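Local coordinates for universal stress protein A-like protein (Arabidopsis thaliana, PDB 2GM3) that binds AMP and belongs to the universal stress protein family, although its wider physiological role is not established, at residues F31-T34 / L35-V39; E72-R75 / D76-Q79. All coordinates share one frame; numbering follows the deposited sequence. Where two conformers were deposited one is given.

Interaction 1 of 2, residues F31-T34 / L35-V39; sequences FEWT and LEKIV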
loop_
_atom_site.group_PDB
_atom_site.type_symbol
_atom_site.label_atom_id
_atom_site.label_comp_id
_atom_site.label_asym_id
_atom_site.label_seq_id
_atom_site.Cartn_x
_atom_site.Cartn_y
_atom_site.Cartn_z
ATOM N N PHE A 31 1.564 -11.119 1.449
ATOM C CA PHE A 31 2.034 -11.375 2.804
ATOM C C PHE A 31 3.545 -11.555 2.828
ATOM O O PHE A 31 4.224 -10.905 3.594
ATOM C CB PHE A 31 1.392 -12.644 3.328
ATOM C CG PHE A 31 1.861 -13.057 4.689
ATOM C CD1 PHE A 31 1.231 -12.550 5.836
ATOM C CD2 PHE A 31 2.855 -14.039 4.829
ATOM C CE1 PHE A 31 1.642 -12.959 7.091
ATOM C CE2 PHE A 31 3.250 -14.468 6.089
ATOM C CZ PHE A 31 2.637 -13.934 7.222
ATOM N N GLU A 32 4.073 -12.428 1.994
ATOM C CA GLU A 32 5.514 -12.678 2.011
ATOM C C GLU A 32 6.342 -11.440 1.664
ATOM O O GLU A 32 7.384 -11.207 2.242
ATOM C CB GLU A 32 5.901 -13.829 1.082
ATOM C CG GLU A 32 5.187 -15.107 1.515
ATOM C CD GLU A 32 5.711 -16.371 0.875
ATOM O OE1 GLU A 32 6.216 -16.331 -0.274
ATOM O OE2 GLU A 32 5.585 -17.418 1.554
ATOM N N TRP A 33 5.859 -10.654 0.720
ATOM C CA TRP A 33 6.521 -9.453 0.329
ATOM C C TRP A 33 6.563 -8.480 1.500
ATOM O O TRP A 33 7.611 -7.874 1.752
ATOM C CB TRP A 33 5.782 -8.817 -0.836
ATOM C CG TRP A 33 6.458 -7.643 -1.414
ATOM C CD1 TRP A 33 7.331 -7.642 -2.469
ATOM C CD2 TRP A 33 6.324 -6.288 -1.002
ATOM N NE1 TRP A 33 7.738 -6.383 -2.731
ATOM C CE2 TRP A 33 7.140 -5.519 -1.852
ATOM C CE3 TRP A 33 5.605 -5.643 0.012
ATOM C CZ2 TRP A 33 7.270 -4.135 -1.719
ATOM C CZ3 TRP A 33 5.724 -4.261 0.136
ATOM C CH2 TRP A 33 6.543 -3.525 -0.739
ATOM N N THR A 34 5.430 -8.316 2.182
ATOM C CA THR A 34 5.367 -7.453 3.337
ATOM C C THR A 34 6.357 -7.859 4.406
ATOM O O THR A 34 7.000 -6.990 4.953
ATOM C CB THR A 34 3.938 -7.361 3.943
ATOM O OG1 THR A 34 3.022 -6.952 2.925
ATOM C CG2 THR A 34 3.897 -6.328 5.054
ATOM N N LEU A 35 6.496 -9.162 4.682
ATOM C CA LEU A 35 7.468 -9.636 5.667
ATOM C C LEU A 35 8.867 -9.349 5.222
ATOM O O LEU A 35 9.678 -8.881 6.007
ATOM C CB LEU A 35 7.343 -11.120 5.921
ATOM C CG LEU A 35 6.018 -11.478 6.564
ATOM C CD1 LEU A 35 6.136 -12.971 6.847
ATOM C CD2 LEU A 35 5.831 -10.672 7.838
ATOM N N GLU A 36 9.144 -9.609 3.954
ATOM C CA GLU A 36 10.472 -9.446 3.419
ATOM C C GLU A 36 10.879 -7.975 3.335
ATOM O O GLU A 36 11.948 -7.611 3.793
ATOM C CB GLU A 36 10.573 -10.079 2.040
ATOM C CG GLU A 36 12.011 -10.076 1.516
ATOM C CD GLU A 36 12.129 -10.512 0.066
ATOM O OE1 GLU A 36 11.183 -11.163 -0.462
ATOM O OE2 GLU A 36 13.184 -10.210 -0.538
ATOM N N LYS A 37 10.030 -7.130 2.754
ATOM C CA LYS A 37 10.431 -5.751 2.460
ATOM C C LYS A 37 10.038 -4.728 3.506
ATOM O O LYS A 37 10.709 -3.701 3.626
ATOM C CB LYS A 37 9.906 -5.257 1.111
ATOM C CG LYS A 37 10.077 -6.198 -0.025
ATOM C CD LYS A 37 11.464 -6.274 -0.524
ATOM C CE LYS A 37 11.491 -7.033 -1.828
ATOM N NZ LYS A 37 12.871 -7.559 -2.128
ATOM N N ILE A 38 8.964 -4.988 4.253
ATOM C CA ILE A 38 8.507 -4.025 5.274
ATOM C C ILE A 38 8.881 -4.414 6.709
ATOM O O ILE A 38 9.498 -3.630 7.414
ATOM C CB ILE A 38 6.973 -3.704 5.157
ATOM C CG1 ILE A 38 6.597 -3.299 3.719
ATOM C CG2 ILE A 38 6.493 -2.666 6.223
ATOM C CD1 ILE A 38 6.557 -1.836 3.467
ATOM N N VAL A 39 8.515 -5.617 7.133
ATOM C CA VAL A 39 8.834 -6.078 8.478
ATOM C C VAL A 39 10.341 -6.294 8.581
ATOM O O VAL A 39 10.969 -5.825 9.532
ATOM C CB VAL A 39 8.082 -7.385 8.821
ATOM C CG1 VAL A 39 8.526 -7.917 10.188
ATOM C CG2 VAL A 39 6.562 -7.184 8.760
#

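Interaction 2 of 2, residues E72-R75 / D76-Q79; sequences EDFR and DMRQ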
loop_
_atom_site.group_PDB
_atom_site.type_symbol
_atom_site.label_atom_id
_atom_site.label_comp_id
_atom_site.label_asym_id
_atom_site.label_seq_id
_atom_site.Cartn_x
_atom_site.Cartn_y
_atom_site.Cartn_z
ATOM N N GLU A 72 -19.427 -39.077 3.296
ATOM C CA GLU A 72 -19.117 -38.008 2.364
ATOM C C GLU A 72 -19.495 -36.627 2.897
ATOM O O GLU A 72 -18.772 -35.659 2.650
ATOM C CB GLU A 72 -19.742 -38.330 1.006
ATOM C CG GLU A 72 -19.706 -39.855 0.708
ATOM C CD GLU A 72 -19.706 -40.189 -0.779
ATOM O OE1 GLU A 72 -20.485 -39.534 -1.525
ATOM O OE2 GLU A 72 -18.935 -41.102 -1.197
ATOM N N ASP A 73 -20.595 -36.559 3.655
ATOM C CA ASP A 73 -21.037 -35.326 4.312
ATOM C C ASP A 73 -20.024 -34.753 5.296
ATOM O O ASP A 73 -19.977 -33.552 5.491
ATOM C CB ASP A 73 -22.355 -35.552 5.046
ATOM C CG ASP A 73 -23.534 -35.592 4.125
ATOM O OD1 ASP A 73 -23.444 -35.033 3.017
ATOM O OD2 ASP A 73 -24.557 -36.177 4.521
ATOM N N PHE A 74 -19.233 -35.618 5.917
ATOM C CA PHE A 74 -18.203 -35.181 6.852
ATOM C C PHE A 74 -16.959 -34.666 6.152
ATOM O O PHE A 74 -16.261 -33.810 6.682
ATOM C CB PHE A 74 -17.835 -36.297 7.829
ATOM C CG PHE A 74 -18.898 -36.584 8.824
ATOM C CD1 PHE A 74 -19.820 -37.599 8.601
ATOM C CD2 PHE A 74 -18.995 -35.828 9.981
ATOM C CE1 PHE A 74 -20.810 -37.849 9.523
ATOM C CE2 PHE A 74 -19.976 -36.072 10.895
ATOM C CZ PHE A 74 -20.887 -37.082 10.674
ATOM N N ARG A 75 -16.687 -35.193 4.963
ATOM C CA ARG A 75 -15.601 -34.695 4.163
ATOM C C ARG A 75 -15.930 -33.316 3.616
ATOM O O ARG A 75 -15.070 -32.437 3.610
ATOM C CB ARG A 75 -15.210 -35.716 3.116
ATOM C CG ARG A 75 -14.337 -36.782 3.763
ATOM C CD ARG A 75 -14.882 -38.180 3.578
ATOM N NE ARG A 75 -14.401 -38.750 2.328
ATOM C CZ ARG A 75 -14.791 -39.914 1.822
ATOM N NH1 ARG A 75 -15.683 -40.664 2.458
ATOM N NH2 ARG A 75 -14.279 -40.327 0.670
ATOM N N ASP A 76 -17.189 -33.115 3.234
ATOM C CA ASP A 76 -17.670 -31.811 2.781
ATOM C C ASP A 76 -17.557 -30.731 3.835
ATOM O O ASP A 76 -17.127 -29.616 3.528
ATOM C CB ASP A 76 -19.114 -31.903 2.298
ATOM C CG ASP A 76 -19.244 -32.721 1.047
ATOM O OD1 ASP A 76 -18.487 -32.479 0.099
ATOM O OD2 ASP A 76 -20.101 -33.616 1.006
HETATM N N MSE A 77 -17.944 -31.068 5.066
HETATM C CA MSE A 77 -17.891 -30.158 6.213
HETATM C C MSE A 77 -16.464 -29.672 6.401
HETATM O O MSE A 77 -16.200 -28.478 6.590
HETATM C CB MSE A 77 -18.371 -30.888 7.478
HETATM C CG MSE A 77 -17.887 -30.303 8.801
HETATM SE SE MSE A 77 -18.112 -31.529 10.295
HETATM C CE MSE A 77 -16.703 -32.835 9.887
ATOM N N ARG A 78 -15.554 -30.638 6.342
ATOM C CA ARG A 78 -14.149 -30.386 6.501
ATOM C C ARG A 78 -13.625 -29.513 5.379
ATOM O O ARG A 78 -12.532 -29.001 5.471
ATOM C CB ARG A 78 -13.375 -31.705 6.597
ATOM C CG ARG A 78 -13.343 -32.305 8.006
ATOM C CD ARG A 78 -12.401 -33.513 8.118
ATOM N NE ARG A 78 -12.906 -34.716 7.438
ATOM C CZ ARG A 78 -13.732 -35.619 7.978
ATOM N NH1 ARG A 78 -14.180 -35.473 9.222
ATOM N NH2 ARG A 78 -14.115 -36.674 7.268
ATOM N N GLN A 79 -14.430 -29.328 4.339
ATOM C CA GLN A 79 -14.078 -28.507 3.184
ATOM C C GLN A 79 -15.006 -27.302 3.052
ATOM O O GLN A 79 -15.051 -26.645 2.010
ATOM C CB GLN A 79 -14.161 -29.338 1.905
ATOM C CG GLN A 79 -13.084 -30.414 1.768
ATOM C CD GLN A 79 -13.316 -31.354 0.584
ATOM O OE1 GLN A 79 -14.315 -31.241 -0.153
ATOM N NE2 GLN A 79 -12.386 -32.296 0.395
#

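Interaction 1 of 2, residues F31-T34 / L35-V39
Lys-37 lays its aliphatic chain across the indole of Trp-33 one turn earlier in helix 25-39. Lys-37 CG does the touching, a CH-pi contact over the face of the five-membered ring of Trp-33, 3.6 Å from that ring's centroid and 17° off its normal. With its CG anti to the backbone N (chi1 -174°), Trp-33 swings the indole forward along the helix to meet it. Further out, the lysine chain bends at chi2 and carries Lys-37 NZ to Glu-36 OE2, a salt bridge of 3.1 Å in which the amine stands above the carboxylate plane. Apolar packing supplies the other side-chain contacts. Leu-35 CG lies over one face of the Phe-31 ring, toward the rim, and Leu-35 CD1 reaches 3.3 Å from Phe-31 CE2, while Trp-33 CZ3 lies 3.8 Å from Ile-38 CG1.

The backbone bonds are regular i to i+4 pairs until Thr-34. Thr-34 O accepts from both Ile-38 N at 2.9 Å and Val-39 N at 3.0 Å; the second donor lies in the carbonyl plane, whereas the first sits above it. The extra bond from Val-39 makes a pi-type turn where the helix finishes. The hydroxyl of Thr-34 bonds back to the carbonyl of Ala-30.

Around the helix, Phe-31 meets Phe-92 edge-to-face, Trp-33 and Ile-38 pack on Met-159 of strand 158-162, and the second subunit places its Pro-157 on Trp-33. The helix is the crossover of the beta-alpha-beta unit between strands 6-11 and 46-54. Chemically, a lysine divides its work here: CG packs on the indole, which also meets the second subunit, while the ammonium, paired with Glu-36, would keep its charge off the ring.

Interaction 2 of 2, residues E72-R75 / D76-Q79
Arg-78 folds back over the carbonyl group of Phe-74, whose O lies 3.4 Å from Arg-78 CZ and over the centre of the guanidinium face. Phe-74 O also accepts from Arg-78 N at 3.3 Å, with the donor above the carbonyl plane, so main chain and side chain of one residue converge on it. A bend at chi3 (-72°) turns the guanidinium back along the helix, and Arg-78 NH2 comes to rest 3.5 Å from Arg-75 CG. The guanidinium planes of Arg-75 and Arg-78 are only 10° apart, but NE of Arg-75 and NH2 of Arg-78 remain 5.4 Å from each other.

Beside this pair, in one of two modelled conformers, the terminal methyl of selenomethionine Met-77 lies at the edge of the Phe-74 ring, a tentative contact. On another flank, Asp-76 N donates to Glu-72 O at 3.1 Å, while Asp-76 OD2 comes within 2.9 Å of Glu-72 O without a hydrogen bond, both being acceptors. Asp-76 OD2 also stands 4.2 Å from Asp-73 OD1, like charges whose carboxylate planes are turned 50° apart.

Part of the next shell comes from residues just before the helix: Tyr-68 stacks on the Phe-74 ring, and the backbone N of Ala-69 donates to Asp-73 OD2. Tyr-20 OH, from much earlier in the chain, hydrogen-bonds Arg-78 O, and Ser-80 OG bonds Met-77 O.

In this surface helix 71-77, a cationic plane over a carbonyl oxygen would be electrostatically favourable; the Asp-73 carboxylate is partly compensated by Ala-69, so any ionisation shift is probably modest, perhaps greater for Asp-76.

The two examples come in series along the chain: interaction 1 closes helix 25-39, and interaction 2 follows in helix 71-77 after strand 46-54. Their centres are 35 Å apart, on opposite sides of the chain's centre, and their nearest atoms about 21 Å apart, so they do not touch. The first belongs to the alpha/beta core, with Phe-31 about 8 Å from bound AMP by its side chain. The second lies on a surface helix remote from the AMP site. Helix 81-99 comes next in sequence and packs against helix 25-39. Within a single universal stress protein domain, one contact is thus packed on the parallel sheet and at the subunit boundary, the other on the surface.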